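Long-range contacts in JSC1_58120g3 ([Leptolyngbya] sp. JSC-1, PDB 6XHH), which probably senses far-red light as a cyanobacteriochrome GAF domain carrying a bound verdin-type bilin, and probably passes the signal on to partner domains: residues Arg31-Glu36 with Ala151-Asp156; Ile35-Ile40 with Gly58-Leu63; Ala130-Phe135 with Gly142-Phe147. One frame throughout, in Å; residues are numbered along the deposited sequence.

Contact 1 (Arg31-Glu36 with Ala151-Asp156); sequences RLFGIE and APRHWD. With EDO (1,2-ethanediol), chain E.
Arg153 reaches across to the end of helix 18-33 and donates from NH2 to the carbonyl O of Phe33, 3.0 Å away, with an N-H...O angle of 151°. The donor lies in the carbonyl plane on a lone pair of that oxygen. CG sits anti to the backbone N (chi1 -177°) and the chain runs extended to NE, which carries the guanidinium over to the helix end. On the way it crosses Ile35 at about a right angle, with CG2 of Ile35 3.3 Å from NE of Arg153. NE itself donates to O1 of an ethanediol, probably from the crystallisation liquor, at 3.1 Å, and the same O1 lies 2.8 Å from the carbonyl O of Gly34. The helix finishes here in a Schellman motif: Gly34, with positive phi, is the C-prime residue, Ile35 N returns to Arg30 O and Gly34 N to Arg31 O. Beside these polar bonds the contact is apolar. Phe33 brings CD2 to within 4.0 Å of Trp155 CZ3, at the edge of the indole, and Ile35 CD1 comes to the same edge at CH2, 4.1 Å away. One face of the indole carries CD of Arg153, offset toward the rim. Trp155 NE1 is tied to Val89 O, and the ring also packs on Ala146 of strand 139-148. NH1 of Arg153 forms a salt bridge with Glu159. The cation therefore bridges a helix C-terminus, whose partial negative charge probably favours it, and the carboxylate of Glu159 on helix 157-178, with the apolar contacts of Phe33, Ile35 and Trp155 around it.

Contact 2 (Ile35-Ile40 with Gly58-Leu63); sequences IERVTI and GGWRKL
The guanidinium of Arg37 has CG of Leu63 over the centre of one face, 3.5 Å above the plane, and the carbonyl O of Arg61 at its edge. Both terminal nitrogens grip that single oxygen end-on: NH1 of Arg37 lies 2.7 Å from Arg61 O, and NH2 of Arg37 lies 2.9 Å from it. The bonds are bent, with N-H...O angles of 139° and 132°, as one acceptor shared by two donors requires. A bend at chi3 brings NE against Leu63, whose CD1 is 3.4 Å from it. The indole of Trp60 bears Gly58 O on one face, 3.5 Å above the plane and offset toward the rim; CB of Trp60 meets Arg37 NH2 at 3.5 Å. This is the GAF domain sheet at strand 37-43, covered by the loop between strands 49-56 and 67-68, and the two touching segments run nearly parallel. NH1 of Arg37 also forms a salt bridge with Glu54, whose carboxylate accepts from Leu63 N as well. An alanine in place of Arg37 would probably leave Arg61 O and Glu54 without their cationic partner and open a gap beside Leu63. Glu36 lays its carboxylate obliquely against Trp60, OE1 lying 3.8 Å from CZ2, with the two planes 45° apart. Its oxygens are held by Ser150 OG and Asn149 N, and a water that donates to OE2 also accepts a weak bond from Trp60 NE1.

Contact 3 (Ala130-Phe135 with Gly142-Phe147); sequences AVVAIF and GLLSAF. With M1V (mesobiliverdin IX(alpha)), chain C.
The beta hairpin of strands 128-136 and 139-148 lies inside the central antiparallel sheet of the GAF domain and supplies part of the floor of the bilin pocket. Its hydrogen-bonded pairs are Ala130 with Ala146, Val132 with Leu144 and Ile134 with Gly142, each joined by two backbone bonds. Most of these are short and nearly straight, Ala146 N to Ala130 O being 2.8 Å at 174°. The last rung is less regular: Gly142 N is 3.3 Å from Ile134 O, and Ile134 N approaches Gly142 O from above the carbonyl plane. Between them fall the non-hydrogen-bonded pairs Val131 with Ser145 and Ala133 with Leu143, and their side chains share the face that looks to the chromophore. Ser145 OG donates to the ring-D carbonyl OD of mesobiliverdin at 2.8 Å, its chi1 of -58° setting OG anti to the carbonyl carbon. Val131 flanks this bond with both methyls: CG1 meets Ser145 OG at 3.4 Å, while CG2 lies 3.2 Å from the bilin OD. Leu143 CD1 packs on the D-ring carbon C3D of the bilin at 3.7 Å, and Phe147 presents its ring edge to OD, CZ being nearest. In this far-red absorbing dark state OD thus meets, on the hairpin side, one hydroxyl and apolar groups, while Thr114, Arg80, His117, Asp70 and Trp68 also hydrogen-bond the bilin. The other face belongs to helix packing. Val132 and Leu144 lie side by side and point the same way, with Val132 CG2 4.0 Å from Leu144 CB, and Ile134 CD1 reaches the same CB. Over this layer runs helix 157-178, on which Val132 meets Met164 and Ala167, and Ile134 meets Ile174.

Contact 3 is the core of the three, its centre about 2 Å from the centre of the chain, and rests on regular backbone bonds; contacts 1 and 2, their centres each about 12 Å from the chain centre, depend on an arginine gripping backbone carbonyl oxygen. Contact 1 is still buried, whereas contact 2 is partly open at the loop 58-63. They share Ile35 and Glu36, where helix 18-33 hands over to strand 37-43. That strand pairs with 139-148, Thr39 N lying 2.9 Å from Ser145 O, which ties contact 2 to contact 3. Contact 1 meets contact 3 by packing instead: Trp155 and Ile35 lie on Ala146, on the helix-facing side of the sheet.

Contact 1 (Arg31-Glu36 with Ala151-Asp156)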
# COMPACT_ATOMS: atom_id res chain seq x y z
N ARG A 31 -12.71 -1.97 3.88
CA ARG A 31 -13.92 -1.66 4.64
C ARG A 31 -13.66 -0.54 5.65
O ARG A 31 -14.44 0.41 5.77
CB ARG A 31 -14.39 -2.94 5.36
CG ARG A 31 -15.69 -2.82 6.15
CD ARG A 31 -16.06 -4.16 6.82
NE ARG A 31 -15.66 -4.22 8.22
CZ ARG A 31 -16.51 -4.21 9.25
NH1 ARG A 31 -17.81 -4.14 9.03
NH2 ARG A 31 -16.05 -4.26 10.49
N LEU A 32 -12.57 -0.66 6.41
CA LEU A 32 -12.23 0.32 7.43
C LEU A 32 -12.10 1.72 6.84
O LEU A 32 -12.66 2.69 7.38
CB LEU A 32 -10.93 -0.10 8.11
CG LEU A 32 -10.36 0.85 9.17
CD1 LEU A 32 -11.34 0.96 10.32
CD2 LEU A 32 -9.01 0.34 9.65
N PHE A 33 -11.38 1.85 5.74
CA PHE A 33 -11.16 3.14 5.11
C PHE A 33 -12.31 3.59 4.21
O PHE A 33 -12.31 4.74 3.77
CB PHE A 33 -9.86 3.11 4.29
CG PHE A 33 -8.60 3.15 5.12
CD1 PHE A 33 -8.65 3.33 6.50
CD2 PHE A 33 -7.35 3.02 4.53
CE1 PHE A 33 -7.48 3.39 7.27
CE2 PHE A 33 -6.18 3.07 5.30
CZ PHE A 33 -6.25 3.25 6.67
N GLY A 34 -13.28 2.72 3.95
CA GLY A 34 -14.35 3.04 3.02
C GLY A 34 -13.83 3.47 1.67
O GLY A 34 -14.25 4.50 1.12
N ILE A 35 -12.90 2.70 1.10
CA ILE A 35 -12.31 3.08 -0.17
C ILE A 35 -12.55 2.00 -1.22
O ILE A 35 -13.19 0.97 -0.95
CB ILE A 35 -10.80 3.35 -0.03
CG1 ILE A 35 -10.08 2.11 0.54
CG2 ILE A 35 -10.56 4.60 0.82
CD1 ILE A 35 -8.58 2.34 0.78
N GLU A 36 -12.02 2.21 -2.42
CA GLU A 36 -12.40 1.41 -3.57
C GLU A 36 -11.44 0.28 -3.90
O GLU A 36 -11.84 -0.67 -4.56
CB GLU A 36 -12.59 2.32 -4.79
CG GLU A 36 -13.86 3.17 -4.63
CD GLU A 36 -13.90 4.47 -5.45
OE1 GLU A 36 -12.87 4.94 -5.99
OE2 GLU A 36 -15.02 5.02 -5.56
N ALA A 151 -12.12 9.40 -7.23
CA ALA A 151 -11.98 10.75 -6.71
C ALA A 151 -10.71 10.80 -5.87
O ALA A 151 -10.24 9.77 -5.40
CB ALA A 151 -13.19 11.14 -5.85
N PRO A 152 -10.15 12.00 -5.65
CA PRO A 152 -9.13 12.16 -4.61
C PRO A 152 -9.69 11.81 -3.24
O PRO A 152 -10.90 11.82 -3.00
CB PRO A 152 -8.77 13.65 -4.69
CG PRO A 152 -9.28 14.12 -6.02
CD PRO A 152 -10.45 13.26 -6.34
N ARG A 153 -8.79 11.53 -2.31
CA ARG A 153 -9.19 11.28 -0.94
C ARG A 153 -8.05 11.73 -0.05
O ARG A 153 -6.89 11.48 -0.37
CB ARG A 153 -9.49 9.81 -0.69
CG ARG A 153 -9.98 9.52 0.72
CD ARG A 153 -9.56 8.13 1.09
NE ARG A 153 -10.24 7.56 2.25
CZ ARG A 153 -9.79 7.62 3.50
NH1 ARG A 153 -8.68 8.29 3.78
NH2 ARG A 153 -10.46 7.01 4.46
N HIS A 154 -8.39 12.42 1.03
CA HIS A 154 -7.38 12.90 1.96
C HIS A 154 -6.93 11.77 2.87
O HIS A 154 -7.77 11.09 3.48
CB HIS A 154 -7.94 14.06 2.78
CG HIS A 154 -7.05 14.48 3.89
ND1 HIS A 154 -5.77 14.95 3.68
CD2 HIS A 154 -7.26 14.55 5.22
CE1 HIS A 154 -5.22 15.26 4.84
NE2 HIS A 154 -6.10 15.02 5.79
N TRP A 155 -5.62 11.57 2.97
CA TRP A 155 -5.04 10.61 3.90
C TRP A 155 -4.49 11.34 5.11
O TRP A 155 -3.69 12.28 4.96
CB TRP A 155 -3.91 9.80 3.23
CG TRP A 155 -4.30 9.18 1.92
CD1 TRP A 155 -3.98 9.65 0.66
CD2 TRP A 155 -5.09 8.00 1.71
NE1 TRP A 155 -4.53 8.83 -0.30
CE2 TRP A 155 -5.21 7.81 0.31
CE3 TRP A 155 -5.71 7.09 2.57
CZ2 TRP A 155 -5.93 6.73 -0.25
CZ3 TRP A 155 -6.42 6.01 2.01
CH2 TRP A 155 -6.51 5.85 0.61
N ASP A 156 -4.90 10.94 6.32
CA ASP A 156 -4.28 11.55 7.49
C ASP A 156 -3.20 10.62 8.06
O ASP A 156 -3.10 9.45 7.70
CB ASP A 156 -5.32 11.94 8.56
CG ASP A 156 -6.09 10.77 9.14
OD1 ASP A 156 -5.50 9.70 9.40
OD2 ASP A 156 -7.30 10.95 9.40
C1 EDO E . -13.65 8.37 2.01
O1 EDO E . -13.29 6.98 2.06
C2 EDO E . -14.88 8.57 1.12
O2 EDO E . -15.86 7.56 1.45

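Contact 2 (Ile35-Ile40 with Gly58-Leu63)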
# COMPACT_ATOMS: atom_id res chain seq x y z
N ILE A 35 -12.90 2.70 1.10
CA ILE A 35 -12.31 3.08 -0.17
C ILE A 35 -12.55 2.00 -1.22
O ILE A 35 -13.19 0.97 -0.95
CB ILE A 35 -10.80 3.35 -0.03
CG1 ILE A 35 -10.08 2.11 0.54
CG2 ILE A 35 -10.56 4.60 0.82
CD1 ILE A 35 -8.58 2.34 0.78
N GLU A 36 -12.02 2.21 -2.42
CA GLU A 36 -12.40 1.41 -3.57
C GLU A 36 -11.44 0.28 -3.90
O GLU A 36 -11.84 -0.67 -4.56
CB GLU A 36 -12.59 2.32 -4.79
CG GLU A 36 -13.86 3.17 -4.63
CD GLU A 36 -13.90 4.47 -5.45
OE1 GLU A 36 -12.87 4.94 -5.99
OE2 GLU A 36 -15.02 5.02 -5.56
N ARG A 37 -10.19 0.34 -3.43
CA ARG A 37 -9.29 -0.79 -3.66
C ARG A 37 -8.18 -0.79 -2.63
O ARG A 37 -7.65 0.26 -2.29
CB ARG A 37 -8.67 -0.76 -5.06
CG ARG A 37 -8.20 -2.12 -5.51
CD ARG A 37 -7.24 -2.05 -6.67
NE ARG A 37 -7.78 -1.42 -7.87
CZ ARG A 37 -8.53 -2.03 -8.78
NH1 ARG A 37 -8.87 -3.31 -8.63
NH2 ARG A 37 -8.93 -1.37 -9.86
N VAL A 38 -7.84 -1.98 -2.15
CA VAL A 38 -6.62 -2.22 -1.38
C VAL A 38 -5.93 -3.43 -2.00
O VAL A 38 -6.58 -4.44 -2.30
CB VAL A 38 -6.90 -2.46 0.12
CG1 VAL A 38 -5.60 -2.75 0.87
CG2 VAL A 38 -7.57 -1.25 0.72
N THR A 39 -4.62 -3.33 -2.19
CA THR A 39 -3.86 -4.37 -2.86
C THR A 39 -2.63 -4.76 -2.04
O THR A 39 -2.04 -3.95 -1.32
CB THR A 39 -3.36 -3.95 -4.26
OG1 THR A 39 -2.48 -2.81 -4.15
CG2 THR A 39 -4.50 -3.59 -5.16
N ILE A 40 -2.24 -6.02 -2.21
CA ILE A 40 -0.93 -6.51 -1.80
C ILE A 40 -0.15 -6.84 -3.06
O ILE A 40 -0.62 -7.60 -3.92
CB ILE A 40 -1.05 -7.75 -0.88
CG1 ILE A 40 -1.72 -7.34 0.44
CG2 ILE A 40 0.32 -8.35 -0.61
CD1 ILE A 40 -2.29 -8.52 1.23
N GLY A 58 -16.89 -1.12 -6.38
CA GLY A 58 -17.33 -0.12 -7.33
C GLY A 58 -17.21 -0.51 -8.79
O GLY A 58 -17.36 0.36 -9.66
N GLY A 59 -16.92 -1.77 -9.07
CA GLY A 59 -16.90 -2.26 -10.45
C GLY A 59 -15.68 -1.82 -11.25
O GLY A 59 -15.80 -1.38 -12.40
N TRP A 60 -14.51 -1.96 -10.66
CA TRP A 60 -13.24 -1.61 -11.26
C TRP A 60 -12.58 -2.85 -11.87
O TRP A 60 -12.95 -3.98 -11.56
CB TRP A 60 -12.34 -0.97 -10.20
CG TRP A 60 -13.04 0.16 -9.54
CD1 TRP A 60 -13.79 0.12 -8.38
CD2 TRP A 60 -13.12 1.50 -10.02
NE1 TRP A 60 -14.30 1.37 -8.12
CE2 TRP A 60 -13.91 2.23 -9.11
CE3 TRP A 60 -12.60 2.16 -11.14
CZ2 TRP A 60 -14.19 3.59 -9.28
CZ3 TRP A 60 -12.87 3.50 -11.31
CH2 TRP A 60 -13.66 4.20 -10.39
N ARG A 61 -11.59 -2.62 -12.73
CA ARG A 61 -10.82 -3.74 -13.26
C ARG A 61 -10.07 -4.45 -12.14
O ARG A 61 -9.61 -3.82 -11.19
CB ARG A 61 -9.82 -3.27 -14.33
CG ARG A 61 -10.45 -2.96 -15.67
CD ARG A 61 -9.50 -3.10 -16.85
NE ARG A 61 -8.26 -2.33 -16.70
CZ ARG A 61 -8.14 -1.01 -16.87
NH1 ARG A 61 -9.19 -0.26 -17.18
NH2 ARG A 61 -6.96 -0.44 -16.72
N LYS A 62 -9.94 -5.77 -12.29
CA LYS A 62 -9.13 -6.55 -11.37
C LYS A 62 -7.66 -6.40 -11.73
O LYS A 62 -7.29 -6.52 -12.90
CB LYS A 62 -9.55 -8.02 -11.42
CG LYS A 62 -10.86 -8.30 -10.70
CD LYS A 62 -11.10 -9.79 -10.52
CE LYS A 62 -12.59 -10.11 -10.51
NZ LYS A 62 -12.86 -11.52 -10.07
N LEU A 63 -6.84 -6.10 -10.72
CA LEU A 63 -5.40 -5.95 -10.93
C LEU A 63 -4.61 -7.22 -10.67
O LEU A 63 -3.49 -7.35 -11.17
CB LEU A 63 -4.84 -4.83 -10.04
CG LEU A 63 -5.59 -3.51 -10.23
CD1 LEU A 63 -4.89 -2.45 -9.40
CD2 LEU A 63 -5.67 -3.12 -11.69
O HOH W 1 -16.91 3.22 -6.77

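Contact 3 (Ala130-Phe135 with Gly142-Phe147)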
# COMPACT_ATOMS: atom_id res chain seq x y z
N ALA A 130 -2.20 5.67 -0.88
CA ALA A 130 -1.35 5.61 0.30
C ALA A 130 -0.66 4.26 0.26
O ALA A 130 -1.34 3.23 0.23
CB ALA A 130 -2.16 5.79 1.59
N VAL A 131 0.67 4.26 0.21
CA VAL A 131 1.46 3.07 -0.12
C VAL A 131 2.53 2.88 0.95
O VAL A 131 3.26 3.82 1.28
CB VAL A 131 2.10 3.18 -1.52
CG1 VAL A 131 2.72 1.83 -1.94
CG2 VAL A 131 1.07 3.64 -2.57
N VAL A 132 2.61 1.67 1.51
CA VAL A 132 3.58 1.40 2.57
C VAL A 132 4.28 0.08 2.32
O VAL A 132 3.77 -0.82 1.64
CB VAL A 132 2.93 1.36 3.97
CG1 VAL A 132 2.19 2.66 4.27
CG2 VAL A 132 2.02 0.14 4.10
N ALA A 133 5.46 -0.04 2.91
CA ALA A 133 6.31 -1.20 2.71
C ALA A 133 5.82 -2.40 3.52
O ALA A 133 5.39 -2.27 4.67
CB ALA A 133 7.75 -0.87 3.10
N ILE A 134 5.92 -3.58 2.92
CA ILE A 134 5.77 -4.85 3.64
C ILE A 134 7.16 -5.44 3.80
O ILE A 134 7.81 -5.76 2.80
CB ILE A 134 4.86 -5.83 2.89
CG1 ILE A 134 3.44 -5.30 2.76
CG2 ILE A 134 4.79 -7.17 3.61
CD1 ILE A 134 2.60 -6.11 1.77
N PHE A 135 7.61 -5.57 5.05
CA PHE A 135 8.91 -6.14 5.37
C PHE A 135 8.75 -7.56 5.90
O PHE A 135 7.94 -7.81 6.79
CB PHE A 135 9.64 -5.29 6.40
CG PHE A 135 10.43 -4.20 5.79
CD1 PHE A 135 11.71 -4.43 5.33
CD2 PHE A 135 9.89 -2.95 5.64
CE1 PHE A 135 12.44 -3.42 4.74
CE2 PHE A 135 10.61 -1.92 5.06
CZ PHE A 135 11.89 -2.16 4.60
N GLY A 142 7.39 -6.33 -0.40
CA GLY A 142 6.36 -5.84 -1.29
C GLY A 142 5.75 -4.58 -0.75
O GLY A 142 6.34 -3.90 0.10
N LEU A 143 4.55 -4.26 -1.25
CA LEU A 143 3.85 -3.04 -0.90
C LEU A 143 2.39 -3.33 -0.59
O LEU A 143 1.76 -4.15 -1.27
CB LEU A 143 3.93 -2.01 -2.04
CG LEU A 143 5.33 -1.64 -2.54
CD1 LEU A 143 5.24 -0.80 -3.82
CD2 LEU A 143 6.08 -0.89 -1.47
N LEU A 144 1.86 -2.64 0.41
CA LEU A 144 0.44 -2.59 0.71
C LEU A 144 -0.06 -1.21 0.31
O LEU A 144 0.46 -0.19 0.79
CB LEU A 144 0.18 -2.85 2.20
CG LEU A 144 -1.23 -2.63 2.76
CD1 LEU A 144 -2.22 -3.63 2.20
CD2 LEU A 144 -1.22 -2.72 4.28
N SER A 145 -1.04 -1.17 -0.60
CA SER A 145 -1.54 0.07 -1.19
C SER A 145 -3.02 0.21 -0.89
O SER A 145 -3.80 -0.73 -1.09
CB SER A 145 -1.31 0.11 -2.71
OG SER A 145 0.08 -0.03 -3.00
N ALA A 146 -3.40 1.39 -0.43
CA ALA A 146 -4.78 1.83 -0.32
C ALA A 146 -5.07 2.83 -1.43
O ALA A 146 -4.37 3.85 -1.54
CB ALA A 146 -5.02 2.47 1.05
N PHE A 147 -6.10 2.57 -2.23
CA PHE A 147 -6.38 3.36 -3.42
C PHE A 147 -7.80 3.92 -3.37
O PHE A 147 -8.74 3.24 -2.95
CB PHE A 147 -6.26 2.52 -4.71
CG PHE A 147 -4.86 2.03 -5.04
CD1 PHE A 147 -3.76 2.87 -5.00
CD2 PHE A 147 -4.67 0.71 -5.43
CE1 PHE A 147 -2.49 2.39 -5.36
CE2 PHE A 147 -3.41 0.23 -5.77
CZ PHE A 147 -2.33 1.08 -5.74
OA M1V C . 5.67 3.07 -14.10
C1A M1V C . 6.40 4.04 -14.19
NA M1V C . 6.86 4.74 -13.14
C2A M1V C . 6.89 4.60 -15.39
CMA M1V C . 6.60 4.09 -16.79
C3A M1V C . 7.69 5.69 -15.07
CAA M1V C . 8.42 6.58 -16.00
CBA M1V C . 9.93 6.54 -15.78
C4A M1V C . 7.67 5.79 -13.59
CHA M1V C . 8.35 6.73 -12.87
C1B M1V C . 8.44 6.94 -11.42
C2B M1V C . 9.16 8.03 -10.87
CMB M1V C . 9.90 9.09 -11.66
C3B M1V C . 9.06 7.96 -9.52
CAB M1V C . 9.66 8.92 -8.51
CBB M1V C . 8.56 9.80 -7.90
CGB M1V C . 8.01 10.76 -8.93
O2B M1V C . 8.74 11.69 -9.37
O1B M1V C . 6.84 10.66 -9.36
NB M1V C . 7.92 6.23 -10.41
C4B M1V C . 8.27 6.80 -9.23
CHB M1V C . 7.97 6.42 -7.92
C1C M1V C . 7.08 5.47 -7.40
C2C M1V C . 6.70 5.46 -6.05
CAC M1V C . 7.26 6.39 -4.99
CBC M1V C . 8.61 5.72 -4.60
CGC M1V C . 9.61 6.63 -3.89
O2C M1V C . 9.32 7.82 -3.63
O1C M1V C . 10.75 6.20 -3.58
C3C M1V C . 5.81 4.40 -5.88
CMC M1V C . 5.16 4.02 -4.57
NC M1V C . 6.41 4.45 -8.05
C4C M1V C . 5.63 3.79 -7.13
CHC M1V C . 4.86 2.67 -7.56
C1D M1V C . 3.88 1.96 -6.91
C2D M1V C . 3.72 0.54 -6.95
CMD M1V C . 4.63 -0.42 -7.67
ND M1V C . 2.84 2.49 -6.17
C4D M1V C . 2.07 1.47 -5.73
OD M1V C . 1.06 1.63 -5.04
C3D M1V C . 2.62 0.24 -6.21
CAD M1V C . 2.10 -1.15 -5.94
CBD M1V C . 0.86 -1.39 -6.79